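Local coordinates for peptidoglycan synthetase penicillin-binding protein 3 (Bifidobacterium adolescentis, PDB 4YE5) that probably binds penicillin and probably cross-links peptidoglycan strands during cell-wall synthesis, at residues T51-E57 with G114-K120; G157-V163 with A271-S276; V317-Y322 with R392-T397; E379-L384 with Y404-Q410. All coordinates share one frame. Residue numbers count along the deposited sequence, not the author numbering.

Contact 1 of 4, residues T51-E57 with G114-K120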
loop_
_atom_site.group_PDB
_atom_site.type_symbol
_atom_site.label_atom_id
_atom_site.label_comp_id
_atom_site.label_asym_id
_atom_site.label_seq_id
_atom_site.Cartn_x
_atom_site.Cartn_y
_atom_site.Cartn_z
ATOM N N THR A 51 25.182 5.079 -18.780
ATOM C CA THR A 51 25.952 6.177 -19.344
ATOM C C THR A 51 27.429 5.799 -19.251
ATOM O O THR A 51 27.902 5.386 -18.185
ATOM C CB THR A 51 25.679 7.504 -18.612
ATOM O OG1 THR A 51 24.272 7.788 -18.658
ATOM C CG2 THR A 51 26.412 8.634 -19.293
ATOM N N ILE A 52 28.146 5.903 -20.365
ATOM C CA ILE A 52 29.571 5.575 -20.377
ATOM C C ILE A 52 30.372 6.839 -20.102
ATOM O O ILE A 52 30.244 7.840 -20.819
ATOM C CB ILE A 52 30.008 4.938 -21.712
ATOM C CG1 ILE A 52 29.227 3.640 -21.968
ATOM C CG2 ILE A 52 31.537 4.670 -21.727
ATOM C CD1 ILE A 52 29.291 2.646 -20.803
ATOM N N ILE A 53 31.181 6.787 -19.046
ATOM C CA ILE A 53 31.941 7.938 -18.575
ATOM C C ILE A 53 33.431 7.730 -18.797
ATOM O O ILE A 53 33.953 6.647 -18.541
ATOM C CB ILE A 53 31.711 8.159 -17.051
ATOM C CG1 ILE A 53 30.213 8.330 -16.736
ATOM C CG2 ILE A 53 32.528 9.353 -16.540
ATOM C CD1 ILE A 53 29.550 9.516 -17.451
ATOM N N GLY A 54 34.119 8.766 -19.267
ATOM C CA GLY A 54 35.572 8.753 -19.312
ATOM C C GLY A 54 36.199 9.683 -18.277
ATOM O O GLY A 54 35.592 10.675 -17.856
ATOM N N ASN A 55 37.409 9.337 -17.848
ATOM C CA ASN A 55 38.231 10.181 -16.985
ATOM C C ASN A 55 39.400 10.736 -17.811
ATOM O O ASN A 55 40.419 10.061 -17.998
ATOM C CB ASN A 55 38.745 9.358 -15.799
ATOM C CG ASN A 55 39.595 10.169 -14.818
ATOM O OD1 ASN A 55 40.289 11.107 -15.194
ATOM N ND2 ASN A 55 39.546 9.787 -13.542
ATOM N N PRO A 56 39.260 11.982 -18.293
ATOM C CA PRO A 56 40.239 12.569 -19.219
ATOM C C PRO A 56 41.681 12.514 -18.721
ATOM O O PRO A 56 42.571 12.120 -19.468
ATOM C CB PRO A 56 39.757 14.013 -19.369
ATOM C CG PRO A 56 38.266 13.926 -19.109
ATOM C CD PRO A 56 38.138 12.903 -18.011
ATOM N N GLU A 57 41.920 12.862 -17.465
ATOM C CA GLU A 57 43.307 12.905 -17.009
ATOM C C GLU A 57 43.921 11.504 -16.865
ATOM O O GLU A 57 45.103 11.326 -17.131
ATOM C CB GLU A 57 43.464 13.740 -15.729
ATOM C CG GLU A 57 43.001 13.087 -14.454
ATOM C CD GLU A 57 43.512 13.820 -13.218
ATOM O OE1 GLU A 57 43.603 13.191 -12.143
ATOM O OE2 GLU A 57 43.832 15.026 -13.330
ATOM N N GLY A 114 40.201 17.719 -16.106
ATOM C CA GLY A 114 39.276 17.155 -15.142
ATOM C C GLY A 114 39.278 15.638 -15.150
ATOM O O GLY A 114 40.029 15.001 -15.888
ATOM N N GLN A 115 38.412 15.062 -14.328
ATOM C CA GLN A 115 38.377 13.625 -14.138
ATOM C C GLN A 115 37.071 13.041 -14.627
ATOM O O GLN A 115 36.753 11.895 -14.328
ATOM C CB GLN A 115 38.564 13.293 -12.658
ATOM C CG GLN A 115 39.879 13.793 -12.088
ATOM C CD GLN A 115 40.393 12.910 -10.973
ATOM O OE1 GLN A 115 41.278 12.077 -11.182
ATOM N NE2 GLN A 115 39.832 13.076 -9.780
ATOM N N TYR A 116 36.312 13.827 -15.385
ATOM C CA TYR A 116 34.957 13.429 -15.751
ATOM C C TYR A 116 34.515 13.967 -17.113
ATOM O O TYR A 116 34.672 15.154 -17.404
ATOM C CB TYR A 116 33.987 13.904 -14.676
ATOM C CG TYR A 116 32.543 13.552 -14.946
ATOM C CD1 TYR A 116 31.721 14.404 -15.681
ATOM C CD2 TYR A 116 32.001 12.383 -14.457
ATOM C CE1 TYR A 116 30.398 14.088 -15.925
ATOM C CE2 TYR A 116 30.669 12.056 -14.696
ATOM C CZ TYR A 116 29.880 12.912 -15.432
ATOM O OH TYR A 116 28.566 12.588 -15.669
ATOM N N VAL A 117 33.959 13.085 -17.941
ATOM C CA VAL A 117 33.356 13.481 -19.218
ATOM C C VAL A 117 32.383 12.390 -19.674
ATOM O O VAL A 117 32.686 11.206 -19.579
ATOM C CB VAL A 117 34.422 13.815 -20.319
ATOM C CG1 VAL A 117 35.155 12.562 -20.819
ATOM C CG2 VAL A 117 33.778 14.541 -21.495
ATOM N N VAL A 118 31.193 12.782 -20.119
ATOM C CA VAL A 118 30.263 11.816 -20.695
ATOM C C VAL A 118 30.731 11.462 -22.093
ATOM O O VAL A 118 31.019 12.350 -22.896
ATOM C CB VAL A 118 28.820 12.358 -20.783
ATOM C CG1 VAL A 118 27.935 11.358 -21.520
ATOM C CG2 VAL A 118 28.280 12.629 -19.405
ATOM N N LEU A 119 30.830 10.168 -22.385
ATOM C CA LEU A 119 31.264 9.731 -23.709
ATOM C C LEU A 119 30.069 9.292 -24.535
ATOM O O LEU A 119 30.018 9.527 -25.744
ATOM C CB LEU A 119 32.270 8.586 -23.608
ATOM C CG LEU A 119 33.571 8.923 -22.882
ATOM C CD1 LEU A 119 34.395 7.650 -22.685
ATOM C CD2 LEU A 119 34.355 9.980 -23.654
ATOM N N LYS A 120 29.118 8.632 -23.882
ATOM C CA LYS A 120 27.891 8.208 -24.549
ATOM C C LYS A 120 26.801 7.873 -23.546
ATOM O O LYS A 120 27.061 7.225 -22.525
ATOM C CB LYS A 120 28.142 7.010 -25.463
ATOM C CG LYS A 120 27.001 6.763 -26.434
ATOM C CD LYS A 120 27.315 5.659 -27.415
ATOM C CE LYS A 120 26.132 5.449 -28.360
ATOM N NZ LYS A 120 26.404 4.383 -29.360
#
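Buried Ile53 is the apolar centre of this antiparallel strand pair, which carries a classic beta bulge. Val118 and the Tyr116 ring lie beside it. Ile53 CD1 lies 3.9 Å from Val118 CG2, and Ile53 CG2 lies 3.7 Å from Tyr116 CD2. Leu119, pointing toward the other strand at the bulge, uses the space left by Gly54. Leu119 CD1 comes within 3.6 Å of Gly54 N; a CB on Gly54 would clash with that methyl. Pro56 CG covers Val117 CG1 at 3.8 Å, and Leu110 and Ile112 also touch Val117.

The backbone ladder comes next. Gly54 N donates to Val117 O at 2.8 Å, and Ile52 N to Lys120 O at 2.8 Å. Leu119 and Lys120 both face Ile52, which makes the bulge. Leu119 N reaches Ile52 O at 2.9 Å, while the bond from Lys120 N to Ile52 O is weak at 3.4 Å. Strand 50-54 also pairs with strand 140-144, so it is the middle strand of a three-stranded sheet in the dimerisation-domain region. At the polar edge, Lys120 NZ binds Leu99 O, and Asn55 caps helix 56-61 through Gln58 N. Glu57 N donates to Gly114 O at 3.3 Å.

Contact 2 of 4, residues G157-V163 with A271-S276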
loop_
_atom_site.group_PDB
_atom_site.type_symbol
_atom_site.label_atom_id
_atom_site.label_comp_id
_atom_site.label_asym_id
_atom_site.label_seq_id
_atom_site.Cartn_x
_atom_site.Cartn_y
_atom_site.Cartn_z
ATOM N N GLY A 157 -1.589 4.212 -8.701
ATOM C CA GLY A 157 -0.408 5.038 -8.941
ATOM C C GLY A 157 0.219 5.608 -7.681
ATOM O O GLY A 157 1.435 5.556 -7.507
ATOM N N SER A 158 -0.599 6.131 -6.777
ATOM C CA SER A 158 -0.043 6.778 -5.595
ATOM C C SER A 158 0.303 5.747 -4.538
ATOM O O SER A 158 1.127 6.011 -3.633
ATOM C CB SER A 158 -1.021 7.813 -5.023
ATOM O OG SER A 158 -2.246 7.177 -4.675
ATOM N N LEU A 159 -0.303 4.566 -4.636
ATOM C CA LEU A 159 0.085 3.467 -3.745
ATOM C C LEU A 159 1.475 2.923 -4.114
ATOM O O LEU A 159 2.255 2.561 -3.245
ATOM C CB LEU A 159 -0.943 2.322 -3.793
ATOM C CG LEU A 159 -0.711 1.146 -2.842
ATOM C CD1 LEU A 159 -0.666 1.603 -1.393
ATOM C CD2 LEU A 159 -1.777 0.070 -3.035
ATOM N N LEU A 160 1.745 2.803 -5.407
ATOM C CA LEU A 160 3.069 2.392 -5.872
ATOM C C LEU A 160 4.082 3.483 -5.538
ATOM O O LEU A 160 5.172 3.203 -5.067
ATOM C CB LEU A 160 3.052 2.142 -7.386
ATOM C CG LEU A 160 2.404 0.796 -7.747
ATOM C CD1 LEU A 160 2.250 0.633 -9.251
ATOM C CD2 LEU A 160 3.228 -0.344 -7.169
ATOM N N GLY A 161 3.698 4.737 -5.764
ATOM C CA GLY A 161 4.547 5.863 -5.439
ATOM C C GLY A 161 5.475 6.212 -6.592
ATOM O O GLY A 161 5.012 6.452 -7.721
ATOM N N GLY A 162 6.783 6.221 -6.320
ATOM C CA GLY A 162 7.762 6.579 -7.339
ATOM C C GLY A 162 9.176 6.652 -6.780
ATOM O O GLY A 162 9.380 6.556 -5.561
ATOM N N VAL A 163 10.151 6.801 -7.673
ATOM C CA VAL A 163 11.552 6.962 -7.274
ATOM C C VAL A 163 12.113 8.319 -7.729
ATOM O O VAL A 163 11.585 8.941 -8.652
ATOM C CB VAL A 163 12.428 5.832 -7.846
ATOM C CG1 VAL A 163 11.916 4.461 -7.389
ATOM C CG2 VAL A 163 12.454 5.903 -9.365
ATOM N N ALA A 271 2.007 11.508 -8.087
ATOM C CA ALA A 271 2.004 10.300 -7.260
ATOM C C ALA A 271 2.970 10.468 -6.110
ATOM O O ALA A 271 2.696 10.050 -4.997
ATOM C CB ALA A 271 2.376 9.105 -8.089
ATOM N N LYS A 272 4.104 11.113 -6.379
ATOM C CA LYS A 272 5.121 11.308 -5.354
ATOM C C LYS A 272 4.755 12.420 -4.365
ATOM O O LYS A 272 5.323 12.497 -3.279
ATOM C CB LYS A 272 6.500 11.555 -5.995
ATOM C CG LYS A 272 6.951 10.407 -6.902
ATOM C CD LYS A 272 8.395 10.558 -7.432
ATOM C CE LYS A 272 8.473 11.447 -8.645
ATOM N NZ LYS A 272 9.851 11.372 -9.288
HETATM N N MSE A 273 3.784 13.246 -4.741
HETATM C CA MSE A 273 3.366 14.429 -3.968
HETATM C C MSE A 273 2.799 14.058 -2.601
HETATM O O MSE A 273 2.985 14.771 -1.614
HETATM C CB MSE A 273 2.290 15.197 -4.752
HETATM C CG MSE A 273 1.861 16.531 -4.155
HETATM SE SE MSE A 273 3.179 17.917 -4.493
HETATM C CE MSE A 273 3.214 17.846 -6.450
ATOM N N GLY A 274 2.085 12.943 -2.551
ATOM C CA GLY A 274 1.415 12.543 -1.333
ATOM C C GLY A 274 0.886 11.127 -1.420
ATOM O O GLY A 274 0.673 10.594 -2.516
ATOM N N ALA A 275 0.678 10.530 -0.255
ATOM C CA ALA A 275 0.079 9.210 -0.138
ATOM C C ALA A 275 -1.301 9.179 -0.778
ATOM O O ALA A 275 -1.985 10.212 -0.880
ATOM C CB ALA A 275 -0.039 8.828 1.327
ATOM N N SER A 276 -1.705 7.985 -1.192
ATOM C CA SER A 276 -3.073 7.735 -1.616
ATOM C C SER A 276 -4.001 8.205 -0.521
ATOM O O SER A 276 -3.739 7.961 0.670
ATOM C CB SER A 276 -3.302 6.237 -1.808
ATOM O OG SER A 276 -4.690 5.983 -1.972
HETATM O O HOH W 1 0.022 5.725 -1.017
HETATM O O HOH W 2 2.502 8.091 -2.971
#
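Segment 157-163 is a short helix that turns at Gly161 into the strand at 162-163. Segment 271-276 is the end of helix 269-273 and the loop after it. The backbones come closest at Ser158 and Ala271, with CA atoms 4.4 Å apart. Gly161 N bonds to Gly157 O at 3.0 Å, and the positive phi of Gly161 lets the chain leave the helix. Gly162 also leaves room: a CB there would clash with Lys272 CG.

Ala271 CB sits 3.7 Å from Gly157 O and 3.8 Å from Gly161 O. Ser158 OG lies 3.2 Å from Ser276 CB. The one direct hydrogen bond between the segments runs from Lys272 NZ to Val163 O, at 3.1 Å. One water joins Ser158 O (2.9 Å) to Ser276 N (2.8 Å). Ser276 then N-caps helix 277-280 with a weak bond from Ala278 N to its OG. This is an interface between the dimerisation-domain region and the transpeptidase-domain region, in keeping with the two-part architecture of this penicillin-binding protein family.

Contact 3 of 4, residues V317-Y322 with R392-T397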
loop_
_atom_site.group_PDB
_atom_site.type_symbol
_atom_site.label_atom_id
_atom_site.label_comp_id
_atom_site.label_asym_id
_atom_site.label_seq_id
_atom_site.Cartn_x
_atom_site.Cartn_y
_atom_site.Cartn_z
ATOM N N VAL A 317 -29.070 11.880 29.972
ATOM C CA VAL A 317 -28.257 11.253 30.999
ATOM C C VAL A 317 -27.257 12.265 31.520
ATOM O O VAL A 317 -26.539 12.890 30.737
ATOM C CB VAL A 317 -27.503 10.028 30.442
ATOM C CG1 VAL A 317 -26.335 9.661 31.343
ATOM C CG2 VAL A 317 -28.451 8.853 30.281
ATOM N N GLU A 318 -27.226 12.436 32.838
ATOM C CA GLU A 318 -26.316 13.389 33.474
ATOM C C GLU A 318 -26.314 14.756 32.789
ATOM O O GLU A 318 -25.252 15.297 32.472
ATOM C CB GLU A 318 -24.896 12.834 33.487
ATOM C CG GLU A 318 -24.757 11.515 34.211
ATOM C CD GLU A 318 -23.324 11.030 34.226
ATOM O OE1 GLU A 318 -22.422 11.856 34.492
ATOM O OE2 GLU A 318 -23.098 9.831 33.956
ATOM N N GLY A 319 -27.504 15.290 32.536
ATOM C CA GLY A 319 -27.642 16.585 31.895
ATOM C C GLY A 319 -27.349 16.596 30.404
ATOM O O GLY A 319 -27.397 17.646 29.766
ATOM N N GLN A 320 -27.042 15.436 29.836
ATOM C CA GLN A 320 -26.747 15.367 28.408
ATOM C C GLN A 320 -27.878 14.684 27.650
ATOM O O GLN A 320 -28.366 13.637 28.072
ATOM C CB GLN A 320 -25.427 14.630 28.157
ATOM C CG GLN A 320 -24.208 15.339 28.714
ATOM C CD GLN A 320 -24.029 16.730 28.131
ATOM O OE1 GLN A 320 -24.189 16.939 26.923
ATOM N NE2 GLN A 320 -23.702 17.691 28.988
ATOM N N THR A 321 -28.290 15.275 26.532
ATOM C CA THR A 321 -29.385 14.721 25.745
ATOM C C THR A 321 -28.889 14.109 24.446
ATOM O O THR A 321 -28.116 14.727 23.707
ATOM C CB THR A 321 -30.477 15.772 25.475
ATOM O OG1 THR A 321 -31.153 16.065 26.704
ATOM C CG2 THR A 321 -31.495 15.254 24.463
ATOM N N TYR A 322 -29.315 12.875 24.188
ATOM C CA TYR A 322 -28.926 12.168 22.968
ATOM C C TYR A 322 -30.137 11.869 22.097
ATOM O O TYR A 322 -31.207 11.530 22.605
ATOM C CB TYR A 322 -28.169 10.877 23.307
ATOM C CG TYR A 322 -26.998 11.117 24.223
ATOM C CD1 TYR A 322 -25.735 11.409 23.710
ATOM C CD2 TYR A 322 -27.161 11.085 25.608
ATOM C CE1 TYR A 322 -24.663 11.638 24.547
ATOM C CE2 TYR A 322 -26.096 11.311 26.458
ATOM C CZ TYR A 322 -24.850 11.591 25.928
ATOM O OH TYR A 322 -23.794 11.825 26.783
ATOM N N ARG A 392 -18.469 13.850 30.256
ATOM C CA ARG A 392 -19.734 13.134 30.414
ATOM C C ARG A 392 -20.481 12.872 29.105
ATOM O O ARG A 392 -21.318 11.971 29.035
ATOM C CB ARG A 392 -20.654 13.828 31.427
ATOM C CG ARG A 392 -20.169 13.736 32.869
ATOM C CD ARG A 392 -19.408 12.435 33.152
ATOM N NE ARG A 392 -20.282 11.317 33.507
ATOM C CZ ARG A 392 -19.845 10.126 33.916
ATOM N NH1 ARG A 392 -20.710 9.163 34.218
ATOM N NH2 ARG A 392 -18.542 9.892 34.018
ATOM N N ARG A 393 -20.184 13.650 28.071
ATOM C CA ARG A 393 -20.800 13.408 26.768
ATOM C C ARG A 393 -20.003 12.428 25.891
ATOM O O ARG A 393 -20.552 11.457 25.359
ATOM C CB ARG A 393 -21.042 14.722 26.021
ATOM C CG ARG A 393 -21.766 14.514 24.700
ATOM C CD ARG A 393 -22.415 15.777 24.148
ATOM N NE ARG A 393 -23.378 15.416 23.112
ATOM C CZ ARG A 393 -24.685 15.276 23.321
ATOM N NH1 ARG A 393 -25.196 15.494 24.524
ATOM N NH2 ARG A 393 -25.487 14.927 22.320
ATOM N N THR A 394 -18.708 12.678 25.738
ATOM C CA THR A 394 -17.890 11.861 24.846
ATOM C C THR A 394 -17.782 10.416 25.330
ATOM O O THR A 394 -17.546 9.524 24.533
ATOM C CB THR A 394 -16.477 12.449 24.642
ATOM O OG1 THR A 394 -15.772 12.454 25.892
ATOM C CG2 THR A 394 -16.564 13.884 24.095
ATOM N N ARG A 395 -17.962 10.184 26.633
ATOM C CA ARG A 395 -17.960 8.809 27.146
ATOM C C ARG A 395 -19.123 8.027 26.533
ATOM O O ARG A 395 -19.080 6.801 26.455
ATOM C CB ARG A 395 -18.044 8.777 28.683
ATOM C CG ARG A 395 -19.418 9.141 29.234
ATOM C CD ARG A 395 -19.497 8.986 30.748
ATOM N NE ARG A 395 -19.233 7.618 31.199
ATOM C CZ ARG A 395 -20.171 6.699 31.411
ATOM N NH1 ARG A 395 -19.832 5.483 31.830
ATOM N NH2 ARG A 395 -21.450 6.992 31.209
ATOM N N ASN A 396 -20.154 8.745 26.085
ATOM C CA ASN A 396 -21.314 8.117 25.444
ATOM C C ASN A 396 -21.269 8.082 23.918
ATOM O O ASN A 396 -21.614 7.067 23.291
ATOM C CB ASN A 396 -22.604 8.785 25.930
ATOM C CG ASN A 396 -23.027 8.281 27.288
ATOM O OD1 ASN A 396 -23.079 7.068 27.513
ATOM N ND2 ASN A 396 -23.306 9.201 28.216
ATOM N N THR A 397 -20.830 9.178 23.308
ATOM C CA THR A 397 -20.698 9.223 21.846
ATOM C C THR A 397 -19.705 8.172 21.337
ATOM O O THR A 397 -19.805 7.704 20.202
ATOM C CB THR A 397 -20.258 10.620 21.341
ATOM O OG1 THR A 397 -18.967 10.934 21.866
ATOM C CG2 THR A 397 -21.255 11.710 21.780
HETATM O O HOH W 3 -24.449 11.697 29.455
#
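This is a mostly polar contact between a beta hairpin and residues 392-397, the loop leading into a short helix and the helix itself. It lies within the transpeptidase-domain region, far from the centre of the chain. The hairpin joins strands 314-317 and 320-323 through a type I' turn from Val317 to Gln320. Val317 N bonds to Gln320 O, and Gln320 N to Val317 O, both at 2.7 Å. Glu318 and Gly319 fill the middle of the turn with positive phi.

Arg393 makes the most varied link. Its guanidinium lies flat on the Tyr322 ring, with centres 4.5 Å apart and planes at 14°. That leaves its edge to the hairpin: NH1 of Arg393 donates to Gln320 OE1 at 3.0 Å, and NH2 of Arg393 donates to Thr321 O at 3.0 Å. At the turn, Glu318 forms a two-pronged salt bridge with Arg392. Arg392 NE to Glu318 OE1 is 2.4 Å and Arg392 NH1 to Glu318 OE2 is 2.5 Å, both very short.

A water lies between the two segments. It donates to Val317 O at 2.7 Å and to Arg392 O at 3.2 Å, and bonds Tyr322 OH at 2.8 Å. Val348 of helix 344-350 touches Val317 and Tyr322. Asn396 OD1 binds Arg359 of helix 356-365. The whole is a type I' hairpin docked on residues 392-397 by an arginine–tyrosine stack and a bidentate salt bridge.

Contact 4 of 4, residues E379-L384 with Y404-Q410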
loop_
_atom_site.group_PDB
_atom_site.type_symbol
_atom_site.label_atom_id
_atom_site.label_comp_id
_atom_site.label_asym_id
_atom_site.label_seq_id
_atom_site.Cartn_x
_atom_site.Cartn_y
_atom_site.Cartn_z
ATOM N N GLU A 379 0.482 7.039 6.503
ATOM C CA GLU A 379 -0.571 6.396 7.269
ATOM C C GLU A 379 -0.638 6.979 8.684
ATOM O O GLU A 379 0.388 7.131 9.334
ATOM C CB GLU A 379 -0.273 4.897 7.361
ATOM C CG GLU A 379 -1.310 4.108 8.120
ATOM C CD GLU A 379 -0.900 2.649 8.339
ATOM O OE1 GLU A 379 0.041 2.156 7.672
ATOM O OE2 GLU A 379 -1.516 2.002 9.203
ATOM N N SER A 380 -1.838 7.285 9.168
ATOM C CA SER A 380 -2.009 7.790 10.541
ATOM C C SER A 380 -2.411 6.664 11.500
ATOM O O SER A 380 -2.932 5.638 11.070
ATOM C CB SER A 380 -3.085 8.882 10.567
ATOM O OG SER A 380 -3.425 9.228 11.895
ATOM N N GLU A 381 -2.202 6.856 12.799
ATOM C CA GLU A 381 -2.682 5.868 13.765
ATOM C C GLU A 381 -4.130 6.137 14.166
ATOM O O GLU A 381 -4.730 5.345 14.886
ATOM C CB GLU A 381 -1.786 5.808 15.012
ATOM C CG GLU A 381 -0.369 5.347 14.709
ATOM C CD GLU A 381 0.517 5.333 15.939
ATOM O OE1 GLU A 381 0.146 5.958 16.957
ATOM O OE2 GLU A 381 1.584 4.685 15.885
ATOM N N GLY A 382 -4.686 7.253 13.711
ATOM C CA GLY A 382 -6.027 7.644 14.113
ATOM C C GLY A 382 -6.002 8.194 15.525
ATOM O O GLY A 382 -4.954 8.251 16.161
ATOM N N VAL A 383 -7.160 8.590 16.037
ATOM C CA VAL A 383 -7.209 9.198 17.362
ATOM C C VAL A 383 -8.239 8.504 18.231
ATOM O O VAL A 383 -9.391 8.375 17.848
ATOM C CB VAL A 383 -7.544 10.709 17.281
ATOM C CG1 VAL A 383 -7.677 11.303 18.677
ATOM C CG2 VAL A 383 -6.474 11.452 16.495
ATOM N N LEU A 384 -7.803 8.039 19.392
ATOM C CA LEU A 384 -8.709 7.547 20.418
ATOM C C LEU A 384 -8.155 8.002 21.755
ATOM O O LEU A 384 -7.130 7.492 22.210
ATOM C CB LEU A 384 -8.796 6.023 20.380
ATOM C CG LEU A 384 -9.603 5.415 21.535
ATOM C CD1 LEU A 384 -11.085 5.817 21.473
ATOM C CD2 LEU A 384 -9.446 3.884 21.568
ATOM N N TYR A 404 -13.789 9.692 18.080
ATOM C CA TYR A 404 -12.515 9.035 17.791
ATOM C C TYR A 404 -12.467 8.838 16.295
ATOM O O TYR A 404 -13.510 8.880 15.644
ATOM C CB TYR A 404 -12.375 7.699 18.519
ATOM C CG TYR A 404 -13.327 6.572 18.104
ATOM C CD1 TYR A 404 -12.978 5.672 17.091
ATOM C CD2 TYR A 404 -14.536 6.370 18.768
ATOM C CE1 TYR A 404 -13.820 4.618 16.737
ATOM C CE2 TYR A 404 -15.393 5.318 18.412
ATOM C CZ TYR A 404 -15.025 4.448 17.397
ATOM O OH TYR A 404 -15.857 3.402 17.046
ATOM N N THR A 405 -11.274 8.668 15.732
ATOM C CA THR A 405 -11.172 8.581 14.276
ATOM C C THR A 405 -10.423 7.329 13.847
ATOM O O THR A 405 -9.586 6.818 14.594
ATOM C CB THR A 405 -10.381 9.745 13.692
ATOM O OG1 THR A 405 -9.046 9.686 14.216
ATOM C CG2 THR A 405 -11.047 11.093 14.046
ATOM N N VAL A 406 -10.712 6.868 12.628
ATOM C CA VAL A 406 -10.095 5.673 12.073
ATOM C C VAL A 406 -9.674 5.935 10.627
ATOM O O VAL A 406 -10.186 6.854 9.996
ATOM C CB VAL A 406 -11.113 4.524 12.048
ATOM C CG1 VAL A 406 -11.720 4.324 13.440
ATOM C CG2 VAL A 406 -12.231 4.824 11.020
ATOM N N ASN A 407 -8.747 5.134 10.095
ATOM C CA ASN A 407 -8.594 5.100 8.640
ATOM C C ASN A 407 -9.324 3.885 8.095
ATOM O O ASN A 407 -9.836 3.058 8.872
ATOM C CB ASN A 407 -7.122 5.158 8.186
ATOM C CG ASN A 407 -6.269 4.098 8.827
ATOM O OD1 ASN A 407 -6.618 2.913 8.829
ATOM N ND2 ASN A 407 -5.141 4.517 9.397
ATOM N N VAL A 408 -9.400 3.775 6.774
ATOM C CA VAL A 408 -10.163 2.688 6.191
ATOM C C VAL A 408 -9.586 1.309 6.526
ATOM O O VAL A 408 -10.342 0.335 6.657
ATOM C CB VAL A 408 -10.382 2.891 4.646
ATOM C CG1 VAL A 408 -9.108 2.611 3.851
ATOM C CG2 VAL A 408 -11.536 2.001 4.141
HETATM N N MSE A 409 -8.261 1.213 6.698
HETATM C CA MSE A 409 -7.638 -0.079 7.000
HETATM C C MSE A 409 -8.014 -0.546 8.414
HETATM O O MSE A 409 -8.281 -1.728 8.657
HETATM C CB MSE A 409 -6.104 -0.017 6.872
HETATM C CG MSE A 409 -5.586 0.288 5.467
HETATM SE SE MSE A 409 -5.501 2.207 5.105
HETATM C CE MSE A 409 -3.926 2.711 6.165
ATOM N N GLN A 410 -7.992 0.386 9.359
ATOM C CA GLN A 410 -8.357 0.072 10.739
ATOM C C GLN A 410 -9.835 -0.323 10.846
ATOM O O GLN A 410 -10.189 -1.278 11.536
ATOM C CB GLN A 410 -8.113 1.288 11.626
ATOM C CG GLN A 410 -6.638 1.603 11.843
ATOM C CD GLN A 410 -6.467 2.903 12.591
ATOM O OE1 GLN A 410 -7.206 3.858 12.338
ATOM N NE2 GLN A 410 -5.510 2.950 13.528
HETATM O O HOH W 4 -3.100 2.935 11.115
HETATM O O HOH W 5 -4.270 7.112 7.811
#
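Bonds to the backbone of Val383 join the two segments. Thr405 N donates to Val383 O at 2.8 Å. Val383 N makes a backbone-to-side-chain bond to Thr405 OG1 at 2.8 Å and a weak one to Thr405 O at 3.3 Å.

Other side chains also bond to backbone. Gln410 NE2 donates to Glu381 O at 2.9 Å and also binds Gln370 O. Asn407 and Gln410 make a capping box at the start of helix 408-419: Gln410 N donates to Asn407 OD1 at 2.9 Å, and Asn407 N to Gln410 OE1 at 3.0 Å. Gly382 N bonds to Ser380 OG at 3.0 Å, an ST turn.

Sterically, Gly382 has to be small, because a CB would clash with Thr405 O.

Two waters meet at Asn407 ND2. One bridges it to Glu379 OE2, the other to Ser380 N. Glu379 OE2 also binds Thr372.

Apolar contacts are few. Leu384 CD1 touches Tyr404 CB at 3.7 Å, and Glu379 CG touches the selenomethionine Met409 CE at 3.6 Å.

The Tyr404 side chain lies near, without touching, a probable SxxK motif (Ser287, Lys290), consistent with the active-site region of penicillin-binding proteins. Leu384 packs on Tyr360 and Ile363 of helix 356-365. Helix 408-419 rests on strand 242-249, with Val408 on Ile244 and Met409 on Met246.

In the fold
From the N terminus, contact 1 closes first, joining strand 50-54 to strand 117-123 across 56 residues that hold helices but no strand. Contact 2 follows in series. It spans 107 residues and brings the dimerisation-domain region against the transpeptidase-domain region. Contact 3 ties the hairpin of strands 314-317 and 320-323 to residues 392-397. Contact 4 ties the 379-384 loop to the approach of helix 408-419. Their segments alternate along the chain, so the two loops cross: 379-384 lies inside the loop of contact 3, and 404-410 lies beyond it. Contacts 2 and 4 approach to about 6 Å between nearest atoms. Contacts 1 and 3 lie on opposite sides of the chain's centre.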